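Glycerol dehydratase (Clostridium butyricum, PDB 1R9D) probably catalyses the B12-independent dehydration of glycerol as a glycyl-radical lyase of the pyruvate formate-lyase-like family. Local coordinates at residues Thr10-Ile15 and Arg67-Ile72; Lys482-Phe487 and Ile566-Asn571. All coordinates share one frame; numbering follows the deposited sequence.

Both contacts lie within the pyruvate formate lyase-like part of the chain and follow one another in series, neither enclosing nor crossing the other. Near the N terminus, contact 1 closes a loop of 51 residues, 33 of them helical, and binds the start of helix 11-22 to the turn that follows helix 47-61. The chain then runs on for some 400 residues before contact 2 opens. That contact closes a loop of 78 residues, again mostly helical, and sets the start of helix 484-516 against the C-terminal part of helix 553-569. The centres of the two contacts are about 64 Å apart, on opposite sides of the chain's centre.

Contact 1: Thr10-Ile15 and Arg67-Ile72; sequences TERINI and RDQELI
Arg12, in the first turn of helix 11-22, reaches across to Gln69 and Leu71 in the loop segment 67-72. Its CG stands anti to the backbone N (chi1 -176°), and a bend at chi3 brings the guanidinium against the loop. There Arg12 NH1 donates to Gln69 O at 2.9 Å with an N-H...O angle of 151°. The donor stands above the carbonyl plane instead of on a lone pair, while the oxygen lies at the guanidinium's edge, tilted slightly from its plane. Leu71 crosses Arg12 at about a right angle and lays its branched end over one guanidinium face; Leu71 CD1 comes within 3.4 Å of Arg12 NE. Leucine suits this place because its methyls cover the flat cation and leave the N-H groups at the rim to bond. The Gln69 amide plane is only 14° from that of the guanidinium, but Gln69 OE1 is 3.6 Å from Arg12 NH1 and adds no hydrogen bond. Beside them, Ile15 CG2 brushes Gln69 CG at 4.4 Å. Gln69 is the third residue of a type II beta turn from Arg67 to Glu70, and this turn presents its carbonyl to the helix. One arginine therefore joins helix and turn through a neutral carbonyl while two carboxylates, of Glu309 and Glu241, form salt bridges with its NE and NH2 and probably keep it protonated, and the methyls of Leu71 may strengthen these polar bonds by limiting water.

Contact 2: Lys482-Phe487 and Ile566-Asn571; sequences KSFDEF and IVFDEN
Phe568, in the C-terminal part of helix 553-569, packs against the capping box that starts helix 484-516. Its flat ring suits a place beside bare backbone, and here the fit is tight: one face takes Ser483 C, 3.5 Å above the plane, and Phe484 N, both offset toward the rim, while Lys482 C lies 3.7 Å from Phe568 CD2. With CG anti to the carbonyl carbon (chi1 -61°), the ring extends toward this backbone. Val567 CG1 lies over the centre of the opposite face. The side-chain contacts are looser. Phe484 crosses Phe568 at about a right angle, bringing Phe484 CB to 4.0 Å from Phe568 CD1, an atom that lies at the edge of the Phe484 ring. Farther along, Phe487 CB stays 4.3 Å from Phe568 CE1, and its own ring turns away to helix 453-461. On the solvent side, the Lys482 side chain starts away from Phe568, as befits a charged residue at the surface. The cap itself holds the peptide facing Phe568: Ser483 OG accepts from Glu486 N at 3.3 Å, and Glu486 OE1 accepts from Ser483 N at 3.1 Å, on the anti side of its carboxylate and 32° out of its plane.

Contact 1: Thr10-Ile15 and Arg67-Ile72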
loop_
_atom_site.group_PDB
_atom_site.type_symbol
_atom_site.label_atom_id
_atom_site.label_comp_id
_atom_site.label_asym_id
_atom_site.label_seq_id
_atom_site.Cartn_x
_atom_site.Cartn_y
_atom_site.Cartn_z
ATOM N N THR A 10 35.325 35.799 15.378
ATOM C CA THR A 10 35.961 35.457 16.650
ATOM C C THR A 10 36.869 34.241 16.515
ATOM O O THR A 10 36.723 33.437 15.593
ATOM C CB THR A 10 34.919 35.137 17.747
ATOM O OG1 THR A 10 34.198 33.951 17.391
ATOM C CG2 THR A 10 33.945 36.285 17.918
ATOM N N GLU A 11 37.810 34.106 17.445
ATOM C CA GLU A 11 38.729 32.979 17.431
ATOM C C GLU A 11 37.947 31.668 17.505
ATOM O O GLU A 11 38.374 30.652 16.963
ATOM C CB GLU A 11 39.704 33.084 18.610
ATOM C CG GLU A 11 40.681 31.928 18.725
ATOM C CD GLU A 11 41.333 31.569 17.403
ATOM O OE1 GLU A 11 41.680 32.491 16.633
ATOM O OE2 GLU A 11 41.510 30.359 17.138
ATOM N N ARG A 12 36.799 31.704 18.173
ATOM C CA ARG A 12 35.954 30.519 18.304
ATOM C C ARG A 12 35.613 29.973 16.922
ATOM O O ARG A 12 35.689 28.772 16.677
ATOM C CB ARG A 12 34.652 30.856 19.033
ATOM C CG ARG A 12 33.767 29.636 19.286
ATOM C CD ARG A 12 32.323 30.028 19.562
ATOM N NE ARG A 12 32.188 30.937 20.697
ATOM C CZ ARG A 12 32.355 30.586 21.970
ATOM N NH1 ARG A 12 32.667 29.336 22.284
ATOM N NH2 ARG A 12 32.198 31.490 22.931
ATOM N N ILE A 13 35.234 30.868 16.018
ATOM C CA ILE A 13 34.878 30.461 14.663
ATOM C C ILE A 13 36.059 29.798 13.959
ATOM O O ILE A 13 35.891 28.801 13.257
ATOM C CB ILE A 13 34.379 31.669 13.842
ATOM C CG1 ILE A 13 33.198 32.321 14.564
ATOM C CG2 ILE A 13 33.974 31.228 12.442
ATOM C CD1 ILE A 13 32.094 31.341 14.964
ATOM N N ASN A 14 37.261 30.334 14.152
ATOM C CA ASN A 14 38.433 29.740 13.521
ATOM C C ASN A 14 38.668 28.327 14.048
ATOM O O ASN A 14 39.061 27.432 13.299
ATOM C CB ASN A 14 39.679 30.598 13.762
ATOM C CG ASN A 14 39.552 31.987 13.167
ATOM O OD1 ASN A 14 39.016 32.157 12.070
ATOM N ND2 ASN A 14 40.053 32.987 13.881
ATOM N N ILE A 15 38.427 28.129 15.340
ATOM C CA ILE A 15 38.609 26.819 15.956
ATOM C C ILE A 15 37.584 25.811 15.433
ATOM O O ILE A 15 37.929 24.675 15.106
ATOM C CB ILE A 15 38.490 26.907 17.494
ATOM C CG1 ILE A 15 39.638 27.753 18.051
ATOM C CG2 ILE A 15 38.518 25.505 18.103
ATOM C CD1 ILE A 15 39.532 28.034 19.530
ATOM N N ARG A 67 30.963 19.172 20.354
ATOM C CA ARG A 67 32.354 19.455 20.028
ATOM C C ARG A 67 32.875 20.644 20.821
ATOM O O ARG A 67 32.107 21.507 21.244
ATOM C CB ARG A 67 32.496 19.702 18.523
ATOM C CG ARG A 67 31.866 18.602 17.659
ATOM C CD ARG A 67 32.202 18.775 16.183
ATOM N NE ARG A 67 31.341 17.979 15.308
ATOM C CZ ARG A 67 31.282 16.648 15.300
ATOM N NH1 ARG A 67 32.037 15.934 16.123
ATOM N NH2 ARG A 67 30.458 16.028 14.466
ATOM N N ASP A 68 34.185 20.683 21.028
ATOM C CA ASP A 68 34.796 21.761 21.798
ATOM C C ASP A 68 34.481 23.163 21.277
ATOM O O ASP A 68 34.528 23.418 20.075
ATOM C CB ASP A 68 36.316 21.570 21.851
ATOM C CG ASP A 68 36.714 20.173 22.296
ATOM O OD1 ASP A 68 36.186 19.700 23.328
ATOM O OD2 ASP A 68 37.559 19.549 21.616
ATOM N N GLN A 69 34.152 24.061 22.202
ATOM C CA GLN A 69 33.852 25.459 21.901
ATOM C C GLN A 69 32.559 25.757 21.134
ATOM O O GLN A 69 32.330 26.894 20.729
ATOM C CB GLN A 69 35.035 26.096 21.162
ATOM C CG GLN A 69 36.349 26.078 21.940
ATOM C CD GLN A 69 36.206 26.646 23.345
ATOM O OE1 GLN A 69 35.665 27.739 23.537
ATOM N NE2 GLN A 69 36.698 25.905 24.336
ATOM N N GLU A 70 31.713 24.752 20.938
ATOM C CA GLU A 70 30.456 24.969 20.222
ATOM C C GLU A 70 29.441 25.779 21.026
ATOM O O GLU A 70 29.333 25.625 22.245
ATOM C CB GLU A 70 29.817 23.629 19.834
ATOM C CG GLU A 70 30.343 23.015 18.542
ATOM C CD GLU A 70 29.568 21.771 18.124
ATOM O OE1 GLU A 70 29.599 21.428 16.922
ATOM O OE2 GLU A 70 28.936 21.130 18.996
ATOM N N LEU A 71 28.703 26.649 20.337
ATOM C CA LEU A 71 27.655 27.446 20.966
ATOM C C LEU A 71 26.322 26.831 20.533
ATOM O O LEU A 71 25.338 26.846 21.275
ATOM C CB LEU A 71 27.722 28.909 20.516
ATOM C CG LEU A 71 28.837 29.800 21.074
ATOM C CD1 LEU A 71 28.762 31.175 20.432
ATOM C CD2 LEU A 71 28.702 29.917 22.585
ATOM N N ILE A 72 26.307 26.291 19.320
ATOM C CA ILE A 72 25.124 25.639 18.759
ATOM C C ILE A 72 25.462 24.154 18.711
ATOM O O ILE A 72 26.426 23.756 18.060
ATOM C CB ILE A 72 24.828 26.150 17.324
ATOM C CG1 ILE A 72 24.452 27.636 17.364
ATOM C CG2 ILE A 72 23.717 25.311 16.684
ATOM C CD1 ILE A 72 23.138 27.934 18.076
#

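Contact 2: Lys482-Phe487 and Ile566-Asn571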
loop_
_atom_site.group_PDB
_atom_site.type_symbol
_atom_site.label_atom_id
_atom_site.label_comp_id
_atom_site.label_asym_id
_atom_site.label_seq_id
_atom_site.Cartn_x
_atom_site.Cartn_y
_atom_site.Cartn_z
ATOM N N LYS A 482 17.282 15.033 -46.659
ATOM C CA LYS A 482 17.551 16.095 -47.621
ATOM C C LYS A 482 17.305 17.483 -47.043
ATOM O O LYS A 482 17.627 18.487 -47.677
ATOM C CB LYS A 482 16.687 15.897 -48.866
ATOM C CG LYS A 482 16.927 14.572 -49.574
ATOM C CD LYS A 482 15.987 14.401 -50.761
ATOM C CE LYS A 482 16.166 13.038 -51.419
ATOM N NZ LYS A 482 15.168 12.817 -52.508
ATOM N N SER A 483 16.740 17.544 -45.838
ATOM C CA SER A 483 16.460 18.830 -45.204
ATOM C C SER A 483 16.713 18.805 -43.701
ATOM O O SER A 483 16.644 17.756 -43.062
ATOM C CB SER A 483 15.006 19.232 -45.444
ATOM O OG SER A 483 14.134 18.403 -44.695
ATOM N N PHE A 484 16.988 19.978 -43.145
ATOM C CA PHE A 484 17.239 20.103 -41.717
ATOM C C PHE A 484 15.942 19.829 -40.956
ATOM O O PHE A 484 15.965 19.405 -39.800
ATOM C CB PHE A 484 17.756 21.507 -41.400
ATOM C CG PHE A 484 18.123 21.704 -39.961
ATOM C CD1 PHE A 484 19.126 20.941 -39.375
ATOM C CD2 PHE A 484 17.465 22.654 -39.189
ATOM C CE1 PHE A 484 19.471 21.120 -38.037
ATOM C CE2 PHE A 484 17.802 22.842 -37.847
ATOM C CZ PHE A 484 18.809 22.070 -37.272
ATOM N N ASP A 485 14.811 20.062 -41.616
ATOM C CA ASP A 485 13.508 19.828 -41.004
ATOM C C ASP A 485 13.339 18.350 -40.674
ATOM O O ASP A 485 12.754 17.996 -39.648
ATOM C CB ASP A 485 12.390 20.268 -41.949
ATOM C CG ASP A 485 12.527 21.714 -42.379
ATOM O OD1 ASP A 485 13.526 22.047 -43.062
ATOM O OD2 ASP A 485 11.639 22.520 -42.033
ATOM N N GLU A 486 13.848 17.488 -41.551
ATOM C CA GLU A 486 13.762 16.046 -41.339
ATOM C C GLU A 486 14.645 15.663 -40.160
ATOM O O GLU A 486 14.353 14.715 -39.430
ATOM C CB GLU A 486 14.237 15.283 -42.578
ATOM C CG GLU A 486 13.380 15.467 -43.819
ATOM C CD GLU A 486 13.927 14.686 -45.003
ATOM O OE1 GLU A 486 15.108 14.898 -45.356
ATOM O OE2 GLU A 486 13.184 13.861 -45.579
ATOM N N PHE A 487 15.734 16.404 -39.991
ATOM C CA PHE A 487 16.663 16.153 -38.900
ATOM C C PHE A 487 16.003 16.489 -37.564
ATOM O O PHE A 487 16.044 15.698 -36.626
ATOM C CB PHE A 487 17.923 17.000 -39.067
ATOM C CG PHE A 487 18.993 16.681 -38.068
ATOM C CD1 PHE A 487 19.817 15.574 -38.244
ATOM C CD2 PHE A 487 19.153 17.460 -36.929
ATOM C CE1 PHE A 487 20.786 15.245 -37.299
ATOM C CE2 PHE A 487 20.120 17.140 -35.975
ATOM C CZ PHE A 487 20.937 16.029 -36.161
ATOM N N ILE A 566 26.589 23.571 -42.294
ATOM C CA ILE A 566 27.606 22.811 -43.008
ATOM C C ILE A 566 27.065 21.693 -43.890
ATOM O O ILE A 566 27.598 21.439 -44.969
ATOM C CB ILE A 566 28.634 22.209 -42.022
ATOM C CG1 ILE A 566 29.220 23.313 -41.135
ATOM C CG2 ILE A 566 29.750 21.512 -42.788
ATOM C CD1 ILE A 566 29.897 24.432 -41.902
ATOM N N VAL A 567 26.005 21.027 -43.446
ATOM C CA VAL A 567 25.442 19.926 -44.214
ATOM C C VAL A 567 24.279 20.281 -45.136
ATOM O O VAL A 567 24.354 20.060 -46.344
ATOM C CB VAL A 567 24.987 18.778 -43.285
ATOM C CG1 VAL A 567 24.408 17.639 -44.108
ATOM C CG2 VAL A 567 26.161 18.279 -42.459
ATOM N N PHE A 568 23.205 20.835 -44.583
ATOM C CA PHE A 568 22.042 21.149 -45.404
ATOM C C PHE A 568 22.016 22.478 -46.150
ATOM O O PHE A 568 21.460 22.550 -47.242
ATOM C CB PHE A 568 20.762 21.003 -44.574
ATOM C CG PHE A 568 20.542 19.610 -44.053
ATOM C CD1 PHE A 568 20.834 19.293 -42.731
ATOM C CD2 PHE A 568 20.081 18.605 -44.898
ATOM C CE1 PHE A 568 20.671 17.991 -42.256
ATOM C CE2 PHE A 568 19.915 17.303 -44.434
ATOM C CZ PHE A 568 20.212 16.994 -43.110
ATOM N N ASP A 569 22.601 23.529 -45.588
ATOM C CA ASP A 569 22.581 24.819 -46.272
ATOM C C ASP A 569 23.709 24.997 -47.281
ATOM O O ASP A 569 23.464 25.356 -48.432
ATOM C CB ASP A 569 22.638 25.982 -45.273
ATOM C CG ASP A 569 21.397 26.081 -44.404
ATOM O OD1 ASP A 569 20.303 25.691 -44.868
ATOM O OD2 ASP A 569 21.518 26.572 -43.261
ATOM N N GLU A 570 24.940 24.743 -46.850
ATOM C CA GLU A 570 26.101 24.924 -47.715
ATOM C C GLU A 570 26.560 23.663 -48.435
ATOM O O GLU A 570 27.367 23.734 -49.363
ATOM C CB GLU A 570 27.260 25.499 -46.901
ATOM C CG GLU A 570 26.856 26.677 -46.029
ATOM C CD GLU A 570 28.019 27.270 -45.257
ATOM O OE1 GLU A 570 28.868 26.496 -44.761
ATOM O OE2 GLU A 570 28.075 28.511 -45.134
ATOM N N ASN A 571 26.055 22.512 -48.006
ATOM C CA ASN A 571 26.415 21.241 -48.624
ATOM C C ASN A 571 27.924 21.013 -48.692
ATOM O O ASN A 571 28.428 20.472 -49.679
ATOM C CB ASN A 571 25.837 21.160 -50.041
ATOM C CG ASN A 571 24.328 21.297 -50.063
ATOM O OD1 ASN A 571 23.613 20.524 -49.423
ATOM N ND2 ASN A 571 23.834 22.281 -50.806
#